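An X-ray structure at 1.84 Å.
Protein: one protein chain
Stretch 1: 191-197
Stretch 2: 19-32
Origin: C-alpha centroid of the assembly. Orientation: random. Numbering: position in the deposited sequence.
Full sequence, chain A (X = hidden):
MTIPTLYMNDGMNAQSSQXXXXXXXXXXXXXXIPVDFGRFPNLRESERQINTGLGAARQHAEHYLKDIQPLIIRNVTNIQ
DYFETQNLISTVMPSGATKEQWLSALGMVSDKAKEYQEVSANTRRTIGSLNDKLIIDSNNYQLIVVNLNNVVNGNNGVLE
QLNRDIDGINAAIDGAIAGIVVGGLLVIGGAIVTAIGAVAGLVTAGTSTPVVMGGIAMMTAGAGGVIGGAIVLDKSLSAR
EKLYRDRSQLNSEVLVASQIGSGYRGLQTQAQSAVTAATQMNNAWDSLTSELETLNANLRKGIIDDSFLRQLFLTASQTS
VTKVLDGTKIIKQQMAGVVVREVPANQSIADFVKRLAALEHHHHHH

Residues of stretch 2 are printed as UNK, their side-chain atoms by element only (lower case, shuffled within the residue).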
# COMPACT_ATOMS: atom_id res chain seq x y z
N ALA A 191 13.58 -6.21 -8.04
CA ALA A 191 12.14 -6.44 -8.17
C ALA A 191 11.56 -6.74 -6.79
O ALA A 191 12.31 -7.09 -5.85
CB ALA A 191 11.88 -7.57 -9.14
N ILE A 192 10.24 -6.57 -6.69
CA ILE A 192 9.43 -7.00 -5.55
C ILE A 192 8.78 -8.33 -5.95
O ILE A 192 8.23 -8.41 -7.03
CB ILE A 192 8.45 -5.89 -5.18
CG1 ILE A 192 9.22 -4.62 -4.81
CG2 ILE A 192 7.50 -6.34 -4.07
CD1 ILE A 192 10.03 -4.77 -3.58
N VAL A 193 8.90 -9.35 -5.13
CA VAL A 193 8.33 -10.70 -5.39
C VAL A 193 7.20 -10.93 -4.40
O VAL A 193 7.45 -10.68 -3.16
CB VAL A 193 9.40 -11.79 -5.20
CG1 VAL A 193 8.81 -13.16 -5.47
CG2 VAL A 193 10.60 -11.53 -6.10
N THR A 194 6.08 -11.48 -4.86
CA THR A 194 4.86 -11.61 -4.02
C THR A 194 4.31 -13.01 -4.17
O THR A 194 4.57 -13.71 -5.18
CB THR A 194 3.79 -10.54 -4.33
OG1 THR A 194 3.25 -10.73 -5.64
CG2 THR A 194 4.35 -9.15 -4.28
N ALA A 195 3.61 -13.42 -3.11
CA ALA A 195 2.97 -14.72 -3.04
C ALA A 195 1.80 -14.61 -2.09
O ALA A 195 1.85 -13.76 -1.15
CB ALA A 195 3.95 -15.77 -2.61
N ILE A 196 0.75 -15.31 -2.45
CA ILE A 196 -0.50 -15.36 -1.64
C ILE A 196 -0.75 -16.79 -1.19
O ILE A 196 -0.64 -17.71 -2.01
CB ILE A 196 -1.63 -14.79 -2.52
CG1 ILE A 196 -1.43 -13.27 -2.67
CG2 ILE A 196 -2.99 -15.11 -1.91
CD1 ILE A 196 -2.09 -12.69 -3.89
N GLY A 197 -1.11 -17.01 0.07
CA GLY A 197 -1.39 -18.37 0.54
C GLY A 197 -2.16 -18.34 1.85
O GLY A 197 -2.36 -17.27 2.42
N UNK A 19 1.75 1.50 -1.57
CA UNK A 19 0.84 1.13 -2.64
C UNK A 19 1.09 -0.33 -3.07
O UNK A 19 0.12 -1.03 -3.36
c UNK A 19 0.92 2.10 -3.78
N UNK A 20 2.33 -0.76 -3.15
CA UNK A 20 2.65 -2.17 -3.49
C UNK A 20 2.16 -3.14 -2.42
O UNK A 20 1.67 -4.23 -2.76
c UNK A 20 4.70 -1.60 -4.91
c UNK A 20 6.16 -1.86 -5.02
c UNK A 20 4.00 -2.05 -6.17
c UNK A 20 4.15 -2.30 -3.66
N UNK A 21 2.21 -2.72 -1.18
CA UNK A 21 1.75 -3.56 -0.05
C UNK A 21 0.22 -3.71 -0.13
O UNK A 21 -0.30 -4.85 -0.12
n UNK A 21 1.38 -5.17 3.99
n UNK A 21 2.43 -3.27 3.76
c UNK A 21 1.36 -4.88 2.66
c UNK A 21 2.22 -2.90 1.25
c UNK A 21 2.04 -4.17 4.65
c UNK A 21 1.97 -3.68 2.50
N UNK A 22 -0.53 -2.60 -0.20
CA UNK A 22 -2.01 -2.68 -0.32
C UNK A 22 -2.39 -3.39 -1.63
O UNK A 22 -3.33 -4.20 -1.61
c UNK A 22 -5.03 -0.30 0.32
c UNK A 22 -2.72 -1.32 -0.10
c UNK A 22 -4.24 -1.50 -0.17
c UNK A 22 -2.26 -0.22 -1.06
N UNK A 23 -1.66 -3.20 -2.73
CA UNK A 23 -1.99 -3.92 -3.99
C UNK A 23 -1.94 -5.46 -3.76
O UNK A 23 -2.91 -6.19 -4.10
c UNK A 23 -0.27 -3.91 -7.43
n UNK A 23 -0.81 -3.45 -8.53
c UNK A 23 -1.22 -4.37 -6.34
o UNK A 23 0.92 -4.02 -7.28
c UNK A 23 -1.01 -3.56 -5.10
N UNK A 24 -0.87 -5.94 -3.16
CA UNK A 24 -0.73 -7.40 -2.86
C UNK A 24 -1.85 -7.84 -1.91
O UNK A 24 -2.41 -8.92 -2.13
o UNK A 24 1.61 -7.22 -3.17
c UNK A 24 0.85 -9.17 -2.02
c UNK A 24 0.64 -7.70 -2.24
N UNK A 25 -2.11 -7.06 -0.87
CA UNK A 25 -3.21 -7.37 0.07
C UNK A 25 -4.51 -7.54 -0.69
O UNK A 25 -5.26 -8.52 -0.42
c UNK A 25 -5.84 -7.72 3.64
c UNK A 25 -3.91 -6.89 2.45
c UNK A 25 -3.29 -6.34 1.19
c UNK A 25 -3.14 -7.14 3.58
o UNK A 25 -5.52 -8.51 5.90
c UNK A 25 -3.69 -7.70 4.72
c UNK A 25 -5.04 -7.97 4.75
c UNK A 25 -5.27 -7.15 2.51
N UNK A 26 -4.83 -6.59 -1.57
CA UNK A 26 -6.06 -6.60 -2.40
C UNK A 26 -6.10 -7.88 -3.26
O UNK A 26 -7.19 -8.46 -3.42
s UNK A 26 -6.60 -3.89 -2.31
c UNK A 26 -6.18 -5.35 -3.29
N UNK A 27 -4.98 -8.27 -3.85
CA UNK A 27 -4.92 -9.52 -4.67
C UNK A 27 -5.28 -10.73 -3.79
O UNK A 27 -5.97 -11.69 -4.28
c UNK A 27 -3.54 -9.69 -5.34
c UNK A 27 -3.28 -8.69 -6.43
o UNK A 27 -4.22 -8.27 -7.07
n UNK A 27 -2.03 -8.40 -6.70
N UNK A 28 -4.88 -10.70 -2.53
CA UNK A 28 -5.13 -11.83 -1.60
C UNK A 28 -6.63 -11.91 -1.30
O UNK A 28 -7.18 -13.04 -1.22
c UNK A 28 -4.33 -11.78 -0.33
o UNK A 28 -4.85 -10.85 0.64
N UNK A 29 -7.29 -10.75 -1.25
CA UNK A 29 -8.74 -10.69 -0.99
C UNK A 29 -9.44 -11.27 -2.19
O UNK A 29 -10.38 -12.01 -2.02
c UNK A 29 -10.73 -9.11 -0.59
c UNK A 29 -9.21 -9.25 -0.68
c UNK A 29 -8.55 -8.73 0.57
N UNK A 30 -8.98 -10.89 -3.37
CA UNK A 30 -9.61 -11.37 -4.62
C UNK A 30 -9.30 -12.82 -4.89
O UNK A 30 -9.97 -13.39 -5.79
c UNK A 30 -9.88 -9.11 -5.58
n UNK A 30 -11.59 -9.02 -9.75
n UNK A 30 -10.17 -8.67 -8.01
c UNK A 30 -9.80 -8.17 -6.71
n UNK A 30 -12.45 -8.32 -7.76
c UNK A 30 -11.41 -8.67 -8.50
c UNK A 30 -9.24 -10.48 -5.80
N UNK A 31 -8.39 -13.43 -4.16
CA UNK A 31 -8.12 -14.89 -4.40
C UNK A 31 -8.81 -15.76 -3.37
O UNK A 31 -8.67 -16.94 -3.47
c UNK A 31 -6.62 -15.15 -4.51
n UNK A 31 -3.92 -13.82 -6.58
c UNK A 31 -4.56 -14.73 -5.91
o UNK A 31 -4.01 -15.68 -5.36
c UNK A 31 -6.05 -14.48 -5.74
N UNK A 32 -9.54 -15.16 -2.42
CA UNK A 32 -10.24 -15.90 -1.34
C UNK A 32 -11.44 -16.63 -1.95
O UNK A 32 -12.30 -16.00 -2.60
c UNK A 32 -10.71 -14.98 -0.21
o UNK A 32 -9.58 -16.57 1.91
c UNK A 32 -11.51 -15.70 0.86
n UNK A 32 -11.32 -17.99 1.57
c UNK A 32 -10.72 -16.80 1.51
O HOH W 1 0.17 -9.89 -5.71

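Position 19 carries a single carbon, out of reach of the strand: A19, small and buried. Position 20 has four carbons forked at the second, pointing toward the strand; this is L20, whose CD1 lies 4.1 Å from CG1 of I192, an apolar pairing suited to a buried site. At position 21 one carbon leads to a five-membered ring with two nitrogens, directed away from the strand: H21, buried, its flat ring clear of the contact. Position 22, four carbons forked at the first with one arm two carbons long, is I22, out of reach, apolar and buried.

Position 23 has three carbons, the last bearing oxygen and nitrogen. It is Q23, partly exposed, where a polar end is easily tolerated. Position 24 forks at its first carbon into one oxygen and one carbon, and faces the strand: T24. Its OG1 donates to O of L20 at 3.0 Å, so the hydroxyl is satisfied by its own helix while it packs 3.5 Å from CG2 of T194. A short side chain suits this place: CA of T24 lies 7.1 Å from CA of T194.

Position 25, one carbon, then a six-carbon ring bearing an oxygen, points away: Y25, buried, its OH hydrogen-bonded elsewhere in the structure. Position 26, one carbon and a sulfur, also directed away, is C26, small and buried. Position 27 has two carbons, the second with oxygen and nitrogen: N27. Its CB sits 3.6 Å from CD1 of I196, and its ND2 donates to a water at 2.8 Å; that water lies 3.2 Å from OG1 of T194, bridging helix and strand.

Position 28, one carbon and one oxygen, is S28. OG donates to O of Y25 at 2.6 Å, and CB lies 3.9 Å from CG2 of I196; so small a residue fits where CA of S28 and CA of I196 are 5.8 Å apart. Position 29 is a carbon carrying two carbons, V29, apolar, buried and turned away. Position 30, three carbons, a nitrogen and a carbon with two more nitrogens, is R30, partly exposed. Position 31 has three carbons, the third bearing oxygen and nitrogen, and reaches I196: Q31, exposed, with NE2 3.4 Å from CD1 of I196. Position 32 has the same atoms but no contact with the strand: Q32, buried, its OE1 hydrogen-bonded elsewhere in the structure.

The helix and strand run at 27°, converging from L20 to S28. I192, T194 and I196, alternate residues of the strand, meet helix positions spaced four apart. I196 covers most, reaching T24, N27, S28 and Q31. No direct hydrogen bond crosses; packing and one water join the surfaces.

Stretch 2 (19-32) ALHIQTYCNSVRQQ
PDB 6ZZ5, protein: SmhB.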